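Local coordinates for hypothetical protein STY4665 (Salmonella typhi, PDB 2IPQ) that is of unknown function but, as the C-terminal domain of a TraI-like protein, may take part in conjugal DNA transfer, at residues A31-H34 / F39-I42; V33-G38 / I113-I118; A75-R80 / R88-C93; F49-S54 / E70-A75. All coordinates share one frame; numbering follows the deposited sequence. Where two conformers were deposited one is given.

Contact 1: residues A31-H34 / F39-I42; sequences ACVH and FVFI
Val33 and His34 pair with Ile42 and Phe41 in an antiparallel beta hairpin, strands 33-36 and 39-43. Val33 and Ile42 form a non-hydrogen-bonded pair. His34 and Phe41 form the hydrogen-bonded pair next to it. His34 N donates to Phe41 O over 3.0 Å, and Phe41 N returns a bond of 2.7 Å to His34 O. Both bonds are nearly straight.

The side chain of Val33 carries much of the apolar contact. Val33 CB lies 4.2 Å from Phe41 O. From there CG1 runs anti to the backbone N (chi1 -173°) and reaches across to the partner strand. Val33 CG1 meets Val40 CG1 at 3.3 Å, which is tighter than usual for two carbons. Val33 CG1 also lies 4.2 Å from Ile42 CG2. The two valines meet at a slant, methyl against methyl. Val33 also packs on Ile24 and Val26, and Ile42 on Tyr111 and Ile113 of strand 105-114.

His34 and Phe41 leave the sheet on the other face. There both pack on Leu131 of strand 131-133, so the hairpin has apolar partners on both faces. The imidazole of His34 has a polar partner at each nitrogen. ND1 is hydrogen-bonded to Ser128 OG. His34 NE2 donates to Ala31 O over 3.2 Å, which folds the ring back over the chain that leads into the strand. That bond is bent, 135° at the hydrogen, and NE2 sits above the carbonyl plane of Ala31, 57° out of it.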
# COMPACT_ATOMS: atom_id res chain seq x y z
N ALA A 31 -2.34 10.12 -2.30
CA ALA A 31 -1.48 8.95 -2.48
C ALA A 31 -2.26 7.67 -2.17
O ALA A 31 -3.23 7.69 -1.40
CB ALA A 31 -0.26 9.08 -1.59
N CYS A 32 -1.84 6.55 -2.75
CA CYS A 32 -2.40 5.25 -2.40
C CYS A 32 -1.61 4.56 -1.29
O CYS A 32 -2.09 3.58 -0.71
CB CYS A 32 -2.49 4.34 -3.64
SG CYS A 32 -3.73 4.90 -4.79
N VAL A 33 -0.42 5.08 -1.02
CA VAL A 33 0.47 4.50 -0.03
C VAL A 33 0.62 5.47 1.12
O VAL A 33 0.87 6.67 0.92
CB VAL A 33 1.86 4.11 -0.64
CG1 VAL A 33 2.71 3.34 0.42
CG2 VAL A 33 1.69 3.21 -1.91
N HIS A 34 0.46 4.94 2.34
CA HIS A 34 0.57 5.72 3.56
C HIS A 34 1.30 4.96 4.64
O HIS A 34 0.97 3.80 4.95
CB HIS A 34 -0.81 6.11 4.03
CG HIS A 34 -1.44 7.16 3.16
ND1 HIS A 34 -1.35 8.51 3.44
CD2 HIS A 34 -2.16 7.05 2.01
CE1 HIS A 34 -1.98 9.19 2.50
NE2 HIS A 34 -2.48 8.33 1.62
N PHE A 39 3.80 0.31 9.87
CA PHE A 39 3.26 -0.38 8.71
C PHE A 39 3.17 0.54 7.50
O PHE A 39 3.07 1.78 7.63
CB PHE A 39 1.88 -0.96 9.03
CG PHE A 39 1.93 -2.14 9.95
CD1 PHE A 39 2.31 -3.38 9.47
CD2 PHE A 39 1.62 -2.01 11.29
CE1 PHE A 39 2.38 -4.49 10.32
CE2 PHE A 39 1.68 -3.09 12.15
CZ PHE A 39 2.05 -4.33 11.66
N VAL A 40 3.21 -0.07 6.32
CA VAL A 40 2.85 0.63 5.11
C VAL A 40 1.44 0.21 4.71
O VAL A 40 1.20 -0.95 4.49
CB VAL A 40 3.84 0.33 3.99
CG1 VAL A 40 3.42 1.07 2.66
CG2 VAL A 40 5.28 0.75 4.43
N PHE A 41 0.52 1.16 4.62
CA PHE A 41 -0.81 0.85 4.13
C PHE A 41 -0.88 1.07 2.63
O PHE A 41 -0.57 2.15 2.13
CB PHE A 41 -1.84 1.75 4.83
CG PHE A 41 -3.24 1.62 4.30
CD1 PHE A 41 -4.08 0.63 4.76
CD2 PHE A 41 -3.72 2.53 3.35
CE1 PHE A 41 -5.39 0.50 4.28
CE2 PHE A 41 -5.04 2.41 2.85
CZ PHE A 41 -5.86 1.40 3.32
N ILE A 42 -1.31 0.06 1.89
CA ILE A 42 -1.50 0.25 0.46
C ILE A 42 -2.98 0.03 0.12
O ILE A 42 -3.58 -1.04 0.37
CB ILE A 42 -0.55 -0.64 -0.38
CG1 ILE A 42 -0.97 -2.09 -0.26
CG2 ILE A 42 0.94 -0.49 0.10
CD1 ILE A 42 -0.01 -3.10 -0.95

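Contact 2: residues V33-G38 / I113-I118; sequences VHLTCG and IKMSEI
Gly38 and Leu35 meet selenomethionine Met115, which does most of the touching from its side. Met115 N donates to Gly38 O over 3.2 Å, with an angle of 162° at the hydrogen. The place of Gly38 O is less sure than usual, because it crowds the Met115 side chain in the model. The bond length should therefore be read with care.

Beyond CG, the Met115 chain bends at chi2 and again at chi3 (-107°). This bend carries SE toward Leu35 and turns CE back over the turn. Met115 SE lies 3.7 Å from Leu35 CD2, and the two side chains cross at about a right angle. Met115 CE rests 3.9 Å from Gly38 CA.

A second shell positions these groups. Leu35 N is hydrogen-bonded to Asn27 OD1, and the Leu35 backbone also bonds to Ser128. Its side chain packs on Val26 and Tyr119. Cys37 N, in the turn before Gly38, is held by Asp127 OD2. Met115 also touches Phe124.

Within the 113-118 segment, Ile118 N bonds to Met115 O over 3.0 Å and closes a weakly bonded helical turn at 115-118. That turn directly follows strand 105-114, whose Ile113 pairs with Val40 of the hairpin. Strand 39-43 thus lies between strands 33-36 and 105-114, and Ile118 packs on Trp12, Leu15 and Leu19 of helix 4-20.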
# COMPACT_ATOMS: atom_id res chain seq x y z
N VAL A 33 -0.42 5.08 -1.02
CA VAL A 33 0.47 4.50 -0.03
C VAL A 33 0.62 5.47 1.12
O VAL A 33 0.87 6.67 0.92
CB VAL A 33 1.86 4.11 -0.64
CG1 VAL A 33 2.71 3.34 0.42
CG2 VAL A 33 1.69 3.21 -1.91
N HIS A 34 0.46 4.94 2.34
CA HIS A 34 0.57 5.72 3.56
C HIS A 34 1.30 4.96 4.64
O HIS A 34 0.97 3.80 4.95
CB HIS A 34 -0.81 6.11 4.03
CG HIS A 34 -1.44 7.16 3.16
ND1 HIS A 34 -1.35 8.51 3.44
CD2 HIS A 34 -2.16 7.05 2.01
CE1 HIS A 34 -1.98 9.19 2.50
NE2 HIS A 34 -2.48 8.33 1.62
N LEU A 35 2.29 5.59 5.24
CA LEU A 35 2.99 5.00 6.40
C LEU A 35 2.21 5.24 7.68
O LEU A 35 1.69 6.35 7.90
CB LEU A 35 4.37 5.63 6.53
CG LEU A 35 5.41 4.93 5.66
CD1 LEU A 35 5.28 5.38 4.22
CD2 LEU A 35 6.83 5.11 6.19
N THR A 36 2.13 4.21 8.53
CA THR A 36 1.39 4.32 9.79
C THR A 36 1.82 3.34 10.85
O THR A 36 1.67 2.15 10.68
CB THR A 36 -0.12 4.11 9.59
OG1 THR A 36 -0.56 4.84 8.43
CG2 THR A 36 -0.89 4.62 10.81
N CYS A 37 2.36 3.86 11.95
CA CYS A 37 2.61 3.09 13.18
C CYS A 37 3.26 1.73 12.96
O CYS A 37 2.84 0.74 13.58
CB CYS A 37 1.31 2.91 13.97
SG CYS A 37 0.62 4.46 14.59
N GLY A 38 4.27 1.67 12.09
CA GLY A 38 5.07 0.47 11.92
C GLY A 38 4.75 -0.23 10.62
O GLY A 38 5.35 -1.25 10.31
N ILE A 113 1.62 -3.63 5.33
CA ILE A 113 2.88 -4.34 5.14
C ILE A 113 3.92 -3.80 6.11
O ILE A 113 4.14 -2.59 6.16
CB ILE A 113 3.37 -4.09 3.71
CG1 ILE A 113 2.36 -4.67 2.71
CG2 ILE A 113 4.81 -4.63 3.51
CD1 ILE A 113 2.41 -3.99 1.37
N LYS A 114 4.56 -4.69 6.85
CA LYS A 114 5.58 -4.32 7.83
C LYS A 114 6.61 -3.44 7.16
O LYS A 114 7.08 -3.80 6.08
CB LYS A 114 6.30 -5.55 8.34
CG LYS A 114 5.61 -6.28 9.43
CD LYS A 114 6.51 -7.41 9.99
CE LYS A 114 7.78 -6.86 10.62
NZ LYS A 114 8.49 -7.84 11.49
N MSE A 115 6.96 -2.33 7.80
CA MSE A 115 7.90 -1.35 7.25
C MSE A 115 9.19 -1.97 6.74
O MSE A 115 9.71 -1.57 5.70
CB MSE A 115 8.31 -0.32 8.31
CG MSE A 115 7.15 0.36 8.98
SE MSE A 115 7.06 2.25 8.58
CE MSE A 115 7.64 2.97 10.31
N SER A 116 9.72 -2.94 7.49
CA SER A 116 11.01 -3.51 7.19
C SER A 116 10.98 -4.50 6.01
O SER A 116 12.03 -5.00 5.60
CB SER A 116 11.55 -4.21 8.43
OG SER A 116 10.69 -5.29 8.79
N GLU A 117 9.80 -4.81 5.47
CA GLU A 117 9.75 -5.56 4.22
C GLU A 117 10.03 -4.62 3.03
O GLU A 117 10.42 -5.06 1.96
CB GLU A 117 8.41 -6.30 4.04
CG GLU A 117 8.04 -7.30 5.17
CD GLU A 117 8.38 -8.78 4.87
OE1 GLU A 117 9.29 -9.08 4.05
OE2 GLU A 117 7.73 -9.67 5.48
N ILE A 118 9.81 -3.31 3.24
CA ILE A 118 10.06 -2.29 2.22
C ILE A 118 11.32 -1.53 2.52
O ILE A 118 12.26 -1.51 1.72
CB ILE A 118 8.95 -1.21 2.16
CG1 ILE A 118 7.53 -1.82 2.13
CG2 ILE A 118 9.25 -0.21 1.03
CD1 ILE A 118 7.19 -2.55 0.88

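Contact 3: residues A75-R80 / R88-C93; sequences AFEKMR and RRFWQC
Glu77 OE2 is gripped by two groups, Arg89 NE from the facing segment and Tyr111 OH from strand 105-114. The bond from Arg89 NE to Glu77 OE2 is 2.9 Å long, with 157° at the hydrogen, and forms a salt bridge. The donor comes to the syn side of the carboxylate but stands 33° out of its plane. OE2 in turn lies near the guanidinium plane of Arg89, at its edge. The two flat groups are close to perpendicular, 87° apart, so this is a one-point grip and not a paired, side-by-side one. Arg89 NH2 stays 3.5 Å from Glu77 OE2.

Glu77 reaches over with an extended chain from the C-terminal part of helix 68-77. A bend at chi3 of Arg89 brings its guanidinium edge to the carboxylate. Phe90 fills in beside them. Phe90 CZ is 3.8 Å from Glu77 OE2, and its CE2 lies over one face of the Arg89 guanidinium, toward the rim. Just before, Arg88 NE donates to Phe90 O over 3.0 Å, with the oxygen in the guanidinium plane. His82, in the intervening loop, touches both Glu77 and Arg89.

At the surface, a residue of helix 68-77 is thus tied to the chain that leads into strand 91-96. Two partners on one oxygen, one of them cationic, would be expected to stabilise the ionised form of Glu77.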
# COMPACT_ATOMS: atom_id res chain seq x y z
N ALA A 75 -1.70 -12.63 -7.57
CA ALA A 75 -0.28 -12.97 -7.63
C ALA A 75 0.41 -12.34 -6.42
O ALA A 75 1.23 -12.96 -5.75
CB ALA A 75 0.34 -12.52 -8.94
N PHE A 76 0.07 -11.10 -6.12
CA PHE A 76 0.66 -10.45 -4.95
C PHE A 76 0.39 -11.23 -3.65
O PHE A 76 1.30 -11.44 -2.87
CB PHE A 76 0.14 -9.04 -4.78
CG PHE A 76 0.56 -8.40 -3.49
CD1 PHE A 76 1.91 -8.21 -3.20
CD2 PHE A 76 -0.40 -8.01 -2.55
CE1 PHE A 76 2.31 -7.62 -2.00
CE2 PHE A 76 -0.01 -7.42 -1.33
CZ PHE A 76 1.34 -7.22 -1.07
N GLU A 77 -0.86 -11.62 -3.42
CA GLU A 77 -1.19 -12.26 -2.14
C GLU A 77 -0.48 -13.58 -1.92
O GLU A 77 -0.22 -13.96 -0.77
CB GLU A 77 -2.69 -12.47 -2.00
CG GLU A 77 -3.47 -11.21 -1.61
CD GLU A 77 -4.91 -11.54 -1.23
OE1 GLU A 77 -5.28 -12.74 -1.33
OE2 GLU A 77 -5.66 -10.62 -0.83
N LYS A 78 -0.18 -14.27 -3.01
CA LYS A 78 0.48 -15.57 -2.94
C LYS A 78 1.89 -15.45 -2.36
O LYS A 78 2.49 -16.43 -1.96
CB LYS A 78 0.52 -16.23 -4.32
CG LYS A 78 -0.82 -16.89 -4.69
CD LYS A 78 -0.97 -17.22 -6.18
CE LYS A 78 -1.94 -18.41 -6.39
NZ LYS A 78 -3.39 -18.01 -6.26
N MSE A 79 2.41 -14.23 -2.29
CA MSE A 79 3.77 -14.04 -1.82
C MSE A 79 3.85 -13.80 -0.33
O MSE A 79 4.92 -13.93 0.27
CB MSE A 79 4.41 -12.88 -2.55
CG MSE A 79 4.51 -13.10 -4.03
SE MSE A 79 5.05 -11.39 -4.74
CE MSE A 79 7.03 -11.70 -4.54
N ARG A 80 2.72 -13.45 0.26
CA ARG A 80 2.64 -13.40 1.71
C ARG A 80 3.59 -12.35 2.29
O ARG A 80 4.32 -12.61 3.22
CB ARG A 80 3.00 -14.78 2.28
CG ARG A 80 2.27 -15.89 1.57
CD ARG A 80 2.19 -17.17 2.44
NE ARG A 80 1.50 -18.24 1.66
CZ ARG A 80 0.32 -18.73 2.06
NH1 ARG A 80 -0.24 -19.71 1.30
NH2 ARG A 80 -0.29 -18.25 3.23
N ARG A 88 -7.40 -11.80 9.30
CA ARG A 88 -7.78 -10.55 8.65
C ARG A 88 -6.66 -10.00 7.77
O ARG A 88 -5.55 -9.81 8.25
CB ARG A 88 -8.19 -9.51 9.69
CG ARG A 88 -7.95 -8.08 9.30
CD ARG A 88 -8.40 -7.18 10.43
NE ARG A 88 -9.25 -6.13 9.90
CZ ARG A 88 -10.26 -5.59 10.57
NH1 ARG A 88 -10.54 -6.00 11.80
NH2 ARG A 88 -10.98 -4.63 10.00
N ARG A 89 -6.96 -9.76 6.50
CA ARG A 89 -5.92 -9.32 5.54
C ARG A 89 -6.15 -7.91 5.07
O ARG A 89 -5.23 -7.29 4.53
CB ARG A 89 -5.81 -10.28 4.34
CG ARG A 89 -7.09 -10.47 3.57
CD ARG A 89 -7.02 -11.67 2.65
NE ARG A 89 -7.51 -11.38 1.30
CZ ARG A 89 -8.71 -11.73 0.85
NH1 ARG A 89 -9.55 -12.40 1.64
NH2 ARG A 89 -9.07 -11.43 -0.39
N PHE A 90 -7.37 -7.40 5.29
CA PHE A 90 -7.75 -6.03 4.92
C PHE A 90 -8.05 -5.16 6.12
O PHE A 90 -8.79 -5.55 7.00
CB PHE A 90 -8.97 -6.05 3.97
CG PHE A 90 -8.69 -6.67 2.64
CD1 PHE A 90 -7.84 -6.06 1.75
CD2 PHE A 90 -9.28 -7.89 2.29
CE1 PHE A 90 -7.56 -6.65 0.51
CE2 PHE A 90 -9.00 -8.48 1.05
CZ PHE A 90 -8.14 -7.85 0.16
N TRP A 91 -7.50 -3.95 6.14
CA TRP A 91 -7.90 -2.96 7.13
C TRP A 91 -8.63 -1.77 6.47
O TRP A 91 -8.32 -1.37 5.32
CB TRP A 91 -6.66 -2.44 7.89
CG TRP A 91 -6.19 -3.34 9.00
CD1 TRP A 91 -6.41 -3.16 10.34
CD2 TRP A 91 -5.42 -4.55 8.87
NE1 TRP A 91 -5.84 -4.20 11.06
CE2 TRP A 91 -5.22 -5.06 10.18
CE3 TRP A 91 -4.89 -5.26 7.78
CZ2 TRP A 91 -4.51 -6.25 10.43
CZ3 TRP A 91 -4.19 -6.43 8.03
CH2 TRP A 91 -4.00 -6.91 9.34
N GLN A 92 -9.61 -1.22 7.18
CA GLN A 92 -10.19 0.04 6.76
C GLN A 92 -9.48 1.23 7.34
O GLN A 92 -8.95 1.18 8.46
CB GLN A 92 -11.65 0.13 7.17
CG GLN A 92 -12.53 -0.74 6.34
CD GLN A 92 -13.63 -1.32 7.16
OE1 GLN A 92 -14.53 -0.59 7.60
NE2 GLN A 92 -13.57 -2.63 7.39
N CYS A 93 -9.47 2.31 6.57
CA CYS A 93 -8.81 3.53 6.98
C CYS A 93 -9.70 4.66 6.54
O CYS A 93 -10.46 4.51 5.57
CB CYS A 93 -7.47 3.66 6.28
SG CYS A 93 -6.31 2.34 6.74

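Contact 4: residues F49-S54 / E70-A75; sequences FLFLKS and EQVQAA
The phenyl ring of Phe51 meets Val72 along its CD2-CE2 side, and the valine methyls arrive obliquely. Phe51 CE2 lies 4.0 Å from Val72 CG2, and Phe51 CD2 lies 4.1 Å from Val72 CG1. Both methyls lie on the same side of the ring plane. Two rings also meet Phe51: His55 stacks with it, and Trp14 of helix 4-20 meets it edge-to-face. Phe51 points here because its CG is anti to the backbone N (chi1 172°).

Leu52 adds a second touch from the same helix. Leu52 CD1 is 4.0 Å from Val72 CG2, and the two side chains run antiparallel alongside one another. Val72 CG2 thus rests against two successive residues of helix 46-54.

These are two helices of one small helical group. The family belongs to the helix-turn-helix clan, and helices 4-20, 46-54 and 68-77 packed beside a beta sheet are consistent with a winged-helix-like domain. Val72 also packs on Phe11 of helix 4-20 and on Phe48 of helix 46-54, so it sits where the three helices meet. No hydrogen bond crosses between the segments; the contact is purely apolar.

Further along the 49-54 segment, Phe51 O accepts two bonds from Ser54, from N at 2.9 Å and from OG at 3.1 Å.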
# COMPACT_ATOMS: atom_id res chain seq x y z
N PHE A 49 -4.08 -0.43 -9.67
CA PHE A 49 -4.33 0.43 -10.83
C PHE A 49 -3.11 1.29 -11.15
O PHE A 49 -2.81 1.54 -12.31
CB PHE A 49 -5.53 1.33 -10.55
CG PHE A 49 -6.85 0.64 -10.66
CD1 PHE A 49 -7.01 -0.43 -11.52
CD2 PHE A 49 -7.93 1.07 -9.91
CE1 PHE A 49 -8.23 -1.07 -11.64
CE2 PHE A 49 -9.17 0.43 -10.02
CZ PHE A 49 -9.31 -0.65 -10.89
N LEU A 50 -2.42 1.75 -10.11
CA LEU A 50 -1.20 2.53 -10.29
C LEU A 50 -0.05 1.71 -10.90
O LEU A 50 0.64 2.20 -11.77
CB LEU A 50 -0.78 3.17 -8.96
CG LEU A 50 0.44 4.09 -8.99
CD1 LEU A 50 0.31 5.31 -9.98
CD2 LEU A 50 0.84 4.55 -7.56
N PHE A 51 0.13 0.47 -10.44
CA PHE A 51 1.03 -0.52 -11.08
C PHE A 51 0.69 -0.66 -12.55
O PHE A 51 1.53 -0.47 -13.42
CB PHE A 51 0.89 -1.91 -10.42
CG PHE A 51 1.64 -3.02 -11.14
CD1 PHE A 51 3.02 -3.16 -11.01
CD2 PHE A 51 0.95 -3.91 -11.97
CE1 PHE A 51 3.70 -4.18 -11.67
CE2 PHE A 51 1.63 -4.95 -12.65
CZ PHE A 51 3.01 -5.08 -12.49
N LEU A 52 -0.57 -1.00 -12.81
CA LEU A 52 -1.07 -1.24 -14.13
C LEU A 52 -0.76 -0.06 -15.06
O LEU A 52 -0.52 -0.23 -16.25
CB LEU A 52 -2.58 -1.50 -14.07
CG LEU A 52 -3.10 -2.95 -14.17
CD1 LEU A 52 -1.99 -4.02 -14.17
CD2 LEU A 52 -4.20 -3.26 -13.16
N LYS A 53 -0.77 1.14 -14.51
CA LYS A 53 -0.64 2.35 -15.30
C LYS A 53 0.79 2.49 -15.81
O LYS A 53 1.02 3.10 -16.84
CB LYS A 53 -1.08 3.57 -14.46
CG LYS A 53 -0.69 4.93 -15.02
CD LYS A 53 -1.61 6.05 -14.48
CE LYS A 53 -1.62 6.10 -12.95
NZ LYS A 53 -0.89 7.29 -12.38
N SER A 54 1.75 1.90 -15.09
CA SER A 54 3.14 1.94 -15.54
C SER A 54 3.57 0.68 -16.28
O SER A 54 4.60 0.68 -16.93
CB SER A 54 4.11 2.22 -14.39
OG SER A 54 4.16 1.13 -13.48
N GLU A 70 -7.42 -8.24 -10.86
CA GLU A 70 -7.62 -9.50 -10.19
C GLU A 70 -6.35 -10.38 -10.23
O GLU A 70 -5.97 -10.95 -9.21
CB GLU A 70 -8.83 -10.24 -10.80
CG GLU A 70 -9.74 -11.01 -9.80
CD GLU A 70 -10.79 -11.93 -10.50
OE1 GLU A 70 -12.02 -11.73 -10.29
OE2 GLU A 70 -10.40 -12.85 -11.25
N GLN A 71 -5.72 -10.49 -11.41
CA GLN A 71 -4.46 -11.25 -11.62
C GLN A 71 -3.32 -10.79 -10.71
O GLN A 71 -2.78 -11.57 -9.93
CB GLN A 71 -3.99 -11.11 -13.06
CG GLN A 71 -3.97 -12.41 -13.86
CD GLN A 71 -5.20 -12.55 -14.75
OE1 GLN A 71 -5.15 -13.18 -15.80
NE2 GLN A 71 -6.31 -11.95 -14.32
N VAL A 72 -2.96 -9.52 -10.82
CA VAL A 72 -1.90 -8.95 -10.00
C VAL A 72 -2.15 -9.11 -8.50
O VAL A 72 -1.25 -9.52 -7.78
CB VAL A 72 -1.68 -7.45 -10.30
CG1 VAL A 72 -0.42 -6.97 -9.61
CG2 VAL A 72 -1.57 -7.24 -11.78
N GLN A 73 -3.36 -8.79 -8.04
CA GLN A 73 -3.72 -8.98 -6.64
C GLN A 73 -3.59 -10.43 -6.15
O GLN A 73 -2.97 -10.68 -5.11
CB GLN A 73 -5.13 -8.48 -6.37
CG GLN A 73 -5.66 -8.83 -4.99
CD GLN A 73 -6.81 -7.93 -4.59
OE1 GLN A 73 -7.50 -7.39 -5.45
NE2 GLN A 73 -7.03 -7.76 -3.29
N ALA A 74 -4.15 -11.38 -6.90
CA ALA A 74 -3.94 -12.78 -6.61
C ALA A 74 -2.44 -13.13 -6.59
O ALA A 74 -1.95 -13.86 -5.69
CB ALA A 74 -4.70 -13.68 -7.62
N ALA A 75 -1.70 -12.63 -7.57
CA ALA A 75 -0.28 -12.97 -7.63
C ALA A 75 0.41 -12.34 -6.42
O ALA A 75 1.23 -12.96 -5.75
CB ALA A 75 0.34 -12.52 -8.94

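Overall arrangement
Contacts 1 and 2 share Val33 and His34, and their centres are 7 Å apart. They are joined through the sheet by Val40 N and Ile113 O, 2.7 Å apart, a probable hydrogen bond. Contact 3 lies about 12 Å from contact 1 between centres, and Phe41 CE1 packs on Cys93 SG there. Contacts 3 and 4 both use helix 68-77, and Phe90 CZ comes 3.6 Å from Gln73 NE2. Contact 4 is about 19 Å from contact 2, centre to centre, on opposite sides of the chain's centre. Together the four run from the hairpin edge of the sheet to the helices. Tyr111 bridges contacts 3 and 4, since its OH bonds to Glu77 and to Gln73.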